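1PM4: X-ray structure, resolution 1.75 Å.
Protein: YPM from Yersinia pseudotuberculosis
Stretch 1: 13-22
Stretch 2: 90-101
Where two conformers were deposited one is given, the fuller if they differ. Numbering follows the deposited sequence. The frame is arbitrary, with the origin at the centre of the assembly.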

ATOM      1  N   ILE A  13      19.436  -2.108 -18.434  1.00  7.30           N
ATOM      2  CA  ILE A  13      19.582  -1.205 -17.277  1.00  6.38           C
ATOM      3  C   ILE A  13      20.914  -1.467 -16.660  1.00  7.58           C
ATOM      4  O   ILE A  13      21.293  -2.605 -16.308  1.00  7.42           O
ATOM      5  N   GLN A  14      21.728  -0.445 -16.615  1.00  7.80           N
ATOM      6  CA  GLN A  14      23.054  -0.559 -16.061  1.00  6.43           C
ATOM      7  C   GLN A  14      23.060  -0.954 -14.579  1.00  7.60           C
ATOM      8  O   GLN A  14      22.061  -0.786 -13.867  1.00  8.59           O
ATOM      9  N   GLY A  15      24.189  -1.480 -14.123  1.00  8.05           N
ATOM     10  CA  GLY A  15      24.353  -1.779 -12.692  1.00  7.55           C
ATOM     11  C   GLY A  15      23.917  -0.607 -11.804  1.00  7.23           C
ATOM     12  O   GLY A  15      24.320   0.541 -12.057  1.00  7.09           O
ATOM     13  N   LYS A  16      23.100  -0.919 -10.783  1.00  7.67           N
ATOM     14  CA  LYS A  16      22.567   0.030  -9.815  1.00  6.34           C
ATOM     15  C   LYS A  16      21.707   1.133 -10.432  1.00  8.58           C
ATOM     16  O   LYS A  16      21.211   1.971  -9.657  1.00 10.19           O
ATOM     17  N   GLY A  17      21.396   1.048 -11.726  1.00  7.82           N
ATOM     18  CA  GLY A  17      20.650   2.106 -12.374  1.00  8.73           C
ATOM     19  C   GLY A  17      19.159   2.081 -12.020  1.00  9.21           C
ATOM     20  O   GLY A  17      18.620   1.075 -11.460  1.00  7.97           O
ATOM     21  N   GLU A  18      18.482   3.173 -12.341  1.00  7.90           N
ATOM     22  CA  GLU A  18      17.044   3.243 -12.196  1.00  9.63           C
ATOM     23  C   GLU A  18      16.481   3.799 -13.487  1.00 10.50           C
ATOM     24  O   GLU A  18      17.079   4.752 -14.047  1.00 14.89           O
ATOM     25  N   VAL A  19      15.381   3.248 -13.960  1.00 10.35           N
ATOM     26  CA  VAL A  19      14.736   3.697 -15.183  1.00  9.80           C
ATOM     27  C   VAL A  19      13.264   3.869 -14.863  1.00 10.13           C
ATOM     28  O   VAL A  19      12.671   2.974 -14.240  1.00  9.61           O
ATOM     29  N   CYS A  20      12.679   5.034 -15.224  1.00  8.80           N
ATOM     30  CA  CYS A  20      11.282   5.293 -14.975  1.00  8.48           C
ATOM     31  C   CYS A  20      10.505   5.437 -16.282  1.00  8.12           C
ATOM     32  O   CYS A  20      10.984   6.113 -17.232  1.00  9.76           O
ATOM     33  N   ILE A  21       9.342   4.806 -16.308  1.00  7.98           N
ATOM     34  CA  ILE A  21       8.484   4.747 -17.474  1.00  9.39           C
ATOM     35  C   ILE A  21       7.132   5.316 -17.050  1.00 10.06           C
ATOM     36  O   ILE A  21       6.527   4.888 -16.063  1.00 10.20           O
ATOM     37  N   ILE A  22       6.697   6.342 -17.767  1.00 10.45           N
ATOM     38  CA  ILE A  22       5.440   7.000 -17.425  1.00 11.14           C
ATOM     39  C   ILE A  22       4.246   6.419 -18.253  1.00 11.69           C
ATOM     40  O   ILE A  22       4.386   6.041 -19.386  1.00 13.18           O
ATOM     41  N   ASN A  90      17.586  -1.459 -10.614  1.00  7.20           N
ATOM     42  CA  ASN A  90      18.505  -2.579 -10.681  1.00  7.05           C
ATOM     43  C   ASN A  90      19.282  -2.706  -9.381  1.00  9.62           C
ATOM     44  O   ASN A  90      20.070  -1.820  -9.039  1.00  8.86           O
ATOM     45  N   ASN A  91      18.959  -3.714  -8.579  1.00  7.73           N
ATOM     46  CA  ASN A  91      19.622  -3.907  -7.277  1.00  9.32           C
ATOM     47  C   ASN A  91      21.009  -4.518  -7.421  1.00  8.94           C
ATOM     48  O   ASN A  91      21.849  -4.478  -6.485  1.00 10.54           O
ATOM     49  N   SER A  92      21.257  -5.130  -8.565  1.00  9.77           N
ATOM     50  CA  SER A  92      22.536  -5.752  -8.881  1.00  9.74           C
ATOM     51  C   SER A  92      23.520  -4.777  -9.502  1.00  9.13           C
ATOM     52  O   SER A  92      23.122  -3.759 -10.103  1.00  8.36           O
ATOM     53  N   SER A  93      24.818  -5.071  -9.367  1.00  7.39           N
ATOM     54  CA  SER A  93      25.840  -4.332 -10.089  1.00  8.77           C
ATOM     55  C   SER A  93      25.951  -4.783 -11.571  1.00  7.42           C
ATOM     56  O   SER A  93      26.645  -4.180 -12.351  1.00 10.00           O
ATOM     57  N   GLU A  94      25.270  -5.870 -11.933  1.00  9.27           N
ATOM     58  CA  GLU A  94      25.280  -6.427 -13.275  1.00  8.24           C
ATOM     59  C   GLU A  94      24.335  -5.728 -14.215  1.00  8.79           C
ATOM     60  O   GLU A  94      23.115  -5.687 -13.999  1.00  7.73           O
ATOM     61  N   THR A  95      24.892  -5.183 -15.293  1.00  7.68           N
ATOM     62  CA  THR A  95      24.098  -4.579 -16.338  1.00  8.46           C
ATOM     63  C   THR A  95      23.280  -5.663 -16.977  1.00 10.13           C
ATOM     64  O   THR A  95      23.821  -6.750 -17.285  1.00 11.35           O
ATOM     65  N   SER A  96      21.984  -5.413 -17.053  1.00 10.34           N
ATOM     66  CA  SER A  96      21.001  -6.432 -17.389  1.00 11.99           C
ATOM     67  C   SER A  96      19.950  -5.986 -18.397  1.00 12.40           C
ATOM     68  O   SER A  96      19.518  -4.845 -18.370  1.00 10.96           O
ATOM     69  N   ASN A  97      19.484  -6.922 -19.235  1.00 10.77           N
ATOM     70  CA  ASN A  97      18.258  -6.692 -20.004  1.00  9.87           C
ATOM     71  C   ASN A  97      17.102  -6.464 -19.039  1.00 10.02           C
ATOM     72  O   ASN A  97      17.075  -7.037 -17.935  1.00  9.65           O
ATOM     73  N   TYR A  98      16.136  -5.662 -19.451  1.00  7.79           N
ATOM     74  CA  TYR A  98      14.808  -5.720 -18.823  1.00  7.92           C
ATOM     75  C   TYR A  98      13.696  -5.738 -19.861  1.00  8.10           C
ATOM     76  O   TYR A  98      13.889  -5.316 -21.015  1.00  7.18           O
ATOM     77  N   SER A  99      12.551  -6.233 -19.462  1.00  8.14           N
ATOM     78  CA  SER A  99      11.321  -6.036 -20.198  1.00  9.60           C
ATOM     79  C   SER A  99      10.223  -5.774 -19.185  1.00  9.70           C
ATOM     80  O   SER A  99      10.140  -6.421 -18.137  1.00 11.93           O
ATOM     81  N   LEU A 100       9.389  -4.791 -19.464  1.00  7.97           N
ATOM     82  CA  LEU A 100       8.283  -4.446 -18.566  1.00  8.38           C
ATOM     83  C   LEU A 100       7.001  -4.600 -19.416  1.00  9.58           C
ATOM     84  O   LEU A 100       6.811  -3.846 -20.365  1.00  9.16           O
ATOM     85  N   ASP A 101       6.152  -5.515 -19.038  1.00  8.48           N
ATOM     86  CA  ASP A 101       4.818  -5.591 -19.575  1.00 10.31           C
ATOM     87  C   ASP A 101       3.943  -4.711 -18.716  1.00 11.50           C
ATOM     88  O   ASP A 101       3.944  -4.850 -17.483  1.00 13.34           O
TER

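What holds the backbones close enough for their side chains to mesh? Ile13 and Ser96 form an antiparallel bridge, with Ile13 N to Ser96 O at 2.7 Å and Ser96 N to Ile13 O at 3.0 Å, both nearly straight, and their side chains lie on the same face of the sheet. Farther along, Asn90 N donates to Gly17 O at 2.9 Å and Lys16 N to Ser92 O at 2.9 Å, so the type II turn from Gln14 to Gly17 is tied to the other loop through its backbone.

Which side chain fills the pocket between that turn and the other stretch? Asn90 points toward it, with chi1 t and chi2 near 5°. Its ND2 donates to Gln14 O at 3.1 Å, the same carbonyl that receives Gly17 N at 2.9 Å, and also to Glu94 O in its own stretch at 3.0 Å. The amide's other end is used too: Asn90 OD1 accepts from Ser92 N at 3.0 Å. One buried side chain thus braces its own stretch while bonding to the neighbouring turn.

Why does a glycine suit the tightest spot? Gly15 CA sits 3.3 Å from Ser93 O and 3.5 Å from Ser92 O, both CA-H...O contacts, and an ideal CB on Gly15 would come within 2.2 Å of Ser93 O, a clash. Beside it, Thr95 (m) points sideways, and its OG1 accepts from Gly15 N at 3.3 Å.

How does Lys16 reach across when its CB points away? With chi1 and chi2 both m and the last two angles t, the chain bends and then extends, bringing NZ to Asn91 O at 2.5 Å, a short hydrogen bond. A water lies 2.5 Å from Ser93 OG and accepts a weak hydrogen bond from Lys16 NZ at 3.2 Å, linking the two side chains at the exposed margin.

What fills the gap between the two strands? Their axes come no closer than 10.7 Å, and Tyr98 (p, chi2 90°) spans much of that space. Ile13, extended with both angles t, borders the ring, its CB 4.0 Å from Tyr98 CD2 and its N at the ring edge. Val19 (t) and Ile21 (m, then t) also point inward: Val19 CG1 lies 3.9 Å from Tyr98 OH, and Ile21 CD1 lies 4.4 Å from Tyr98 CE1. The same Ile21 CD1 meets Leu100 CD2 at 4.1 Å, with Leu100 in the t, p rotamer.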

ATOM      1  CB  ILE A  13      18.412  -1.374 -16.285  1.00  6.81           C
ATOM      2  CG1 ILE A  13      18.524  -0.330 -15.180  1.00  6.08           C
ATOM      3  CG2 ILE A  13      18.264  -2.840 -15.798  1.00  9.92           C
ATOM      4  CD1 ILE A  13      17.309  -0.268 -14.295  1.00 10.94           C
ATOM      5  CB  GLN A  14      23.770   0.788 -16.257  1.00  7.71           C
ATOM      6  CG  GLN A  14      24.155   0.940 -17.753  1.00  7.80           C
ATOM      7  CD  GLN A  14      24.255   2.389 -18.196  1.00  9.68           C
ATOM      8  OE1 GLN A  14      23.667   3.276 -17.558  1.00 10.74           O
ATOM      9  NE2 GLN A  14      25.028   2.628 -19.239  1.00  8.71           N
ATOM     10  CB  LYS A  16      23.720   0.622  -8.968  1.00  7.90           C
ATOM     11  CG  LYS A  16      24.627  -0.371  -8.303  1.00 10.30           C
ATOM     12  CD  LYS A  16      23.805  -1.290  -7.358  1.00 11.32           C
ATOM     13  CE  LYS A  16      24.641  -2.164  -6.468  1.00 17.11           C
ATOM     14  NZ  LYS A  16      23.908  -3.212  -5.822  1.00 21.86           N
ATOM     15  CB  GLU A  18      16.596   4.039 -10.991  0.60 10.62           C
ATOM     16  CG  GLU A  18      17.182   5.409 -10.834  0.60 11.98           C
ATOM     17  CD  GLU A  18      16.648   6.180  -9.633  0.60 10.37           C
ATOM     18  OE1 GLU A  18      16.634   5.550  -8.560  0.60 17.68           O
ATOM     19  OE2 GLU A  18      16.369   7.414  -9.711  0.60  5.82           O
ATOM     20  CB  VAL A  19      14.912   2.638 -16.301  1.00 10.07           C
ATOM     21  CG1 VAL A  19      14.008   2.977 -17.475  1.00 12.13           C
ATOM     22  CG2 VAL A  19      16.372   2.569 -16.797  1.00 11.77           C
ATOM     23  CB  CYS A  20      11.101   6.554 -14.124  1.00  8.38           C
ATOM     24  SG  CYS A  20      11.447   6.319 -12.393  1.00  9.22           S
ATOM     25  CB  ILE A  21       8.394   3.295 -18.030  1.00  8.17           C
ATOM     26  CG1 ILE A  21       9.787   2.861 -18.497  1.00 10.01           C
ATOM     27  CG2 ILE A  21       7.355   3.213 -19.199  1.00 11.38           C
ATOM     28  CD1 ILE A  21       9.850   1.496 -19.012  1.00 11.19           C
ATOM     29  CB  ILE A  22       5.564   8.522 -17.625  1.00 11.96           C
ATOM     30  CG1 ILE A  22       4.363   9.263 -17.067  1.00 14.08           C
ATOM     31  CG2 ILE A  22       5.695   8.874 -19.025  1.00 10.90           C
ATOM     32  CD1 ILE A  22       4.772  10.732 -16.747  1.00 17.58           C
ATOM     33  CB  ASN A  90      19.418  -2.444 -11.893  1.00  6.73           C
ATOM     34  CG  ASN A  90      20.275  -3.661 -12.076  1.00  8.01           C
ATOM     35  OD1 ASN A  90      20.106  -4.649 -11.338  1.00  6.04           O
ATOM     36  ND2 ASN A  90      21.162  -3.631 -13.041  1.00  6.30           N
ATOM     37  CB  ASN A  91      18.735  -4.827  -6.459  1.00  7.76           C
ATOM     38  CG  ASN A  91      17.377  -4.279  -6.215  1.00  9.20           C
ATOM     39  OD1 ASN A  91      17.229  -3.086  -5.868  1.00 13.73           O
ATOM     40  ND2 ASN A  91      16.366  -5.118  -6.371  1.00  8.74           N
ATOM     41  CB  SER A  92      22.304  -6.905  -9.895  1.00 10.87           C
ATOM     42  OG  SER A  92      23.476  -7.520 -10.348  1.00 10.54           O
ATOM     43  CB  SER A  93      27.168  -4.419  -9.391  1.00  9.87           C
ATOM     44  OG  SER A  93      27.004  -3.961  -8.075  1.00 14.50           O
ATOM     45  CB  GLU A  94      24.965  -7.927 -13.236  1.00 10.41           C
ATOM     46  CG  GLU A  94      25.077  -8.633 -14.574  1.00 13.17           C
ATOM     47  CD  GLU A  94      25.065 -10.180 -14.458  1.00 18.50           C
ATOM     48  OE1 GLU A  94      25.535 -10.808 -15.381  1.00 26.26           O
ATOM     49  OE2 GLU A  94      24.496 -10.741 -13.514  1.00 20.51           O
ATOM     50  CB  THR A  95      25.018  -3.924 -17.373  1.00  8.91           C
ATOM     51  OG1 THR A  95      25.661  -2.793 -16.728  1.00 10.16           O
ATOM     52  CG2 THR A  95      24.202  -3.388 -18.533  1.00  9.36           C
ATOM     53  CB  SER A  96      20.238  -6.827 -16.128  1.00 12.21           C
ATOM     54  OG  SER A  96      21.091  -7.226 -15.053  1.00 17.97           O
ATOM     55  CB  ASN A  97      17.950  -7.963 -20.828  1.00 10.27           C
ATOM     56  CG  ASN A  97      16.500  -8.051 -21.299  1.00 11.21           C
ATOM     57  OD1 ASN A  97      15.591  -8.637 -20.625  1.00  9.94           O
ATOM     58  ND2 ASN A  97      16.251  -7.449 -22.505  1.00 14.91           N
ATOM     59  CB  TYR A  98      14.610  -4.542 -17.862  1.00  6.64           C
ATOM     60  CG  TYR A  98      14.387  -3.198 -18.569  1.00  7.27           C
ATOM     61  CD1 TYR A  98      13.134  -2.752 -18.910  1.00  7.73           C
ATOM     62  CD2 TYR A  98      15.462  -2.339 -18.810  1.00  8.38           C
ATOM     63  CE1 TYR A  98      12.963  -1.589 -19.599  1.00 10.36           C
ATOM     64  CE2 TYR A  98      15.289  -1.131 -19.405  1.00  8.05           C
ATOM     65  CZ  TYR A  98      14.005  -0.728 -19.784  1.00  9.24           C
ATOM     66  OH  TYR A  98      13.816   0.502 -20.456  1.00 10.54           O
ATOM     67  CB  SER A  99      10.987  -7.207 -21.165  1.00 12.94           C
ATOM     68  OG  SER A  99      10.700  -8.426 -20.489  1.00 15.89           O
ATOM     69  CB  LEU A 100       8.427  -3.006 -18.147  1.00 10.05           C
ATOM     70  CG  LEU A 100       7.363  -2.568 -17.149  1.00  9.63           C
ATOM     71  CD1 LEU A 100       7.521  -3.229 -15.814  1.00 12.64           C
ATOM     72  CD2 LEU A 100       7.293  -1.058 -16.989  1.00 11.01           C
ATOM     73  CB  ASP A 101       4.287  -6.981 -19.499  1.00 10.75           C
ATOM     74  CG  ASP A 101       5.078  -7.984 -20.253  1.00 14.24           C
ATOM     75  OD1 ASP A 101       5.886  -7.680 -21.152  1.00 15.03           O
ATOM     76  OD2 ASP A 101       4.974  -9.184 -19.908  1.00 19.60           O
TER
HETATM   77  O   HOH W   1      26.456  -5.214  -5.967  1.00 40.39           O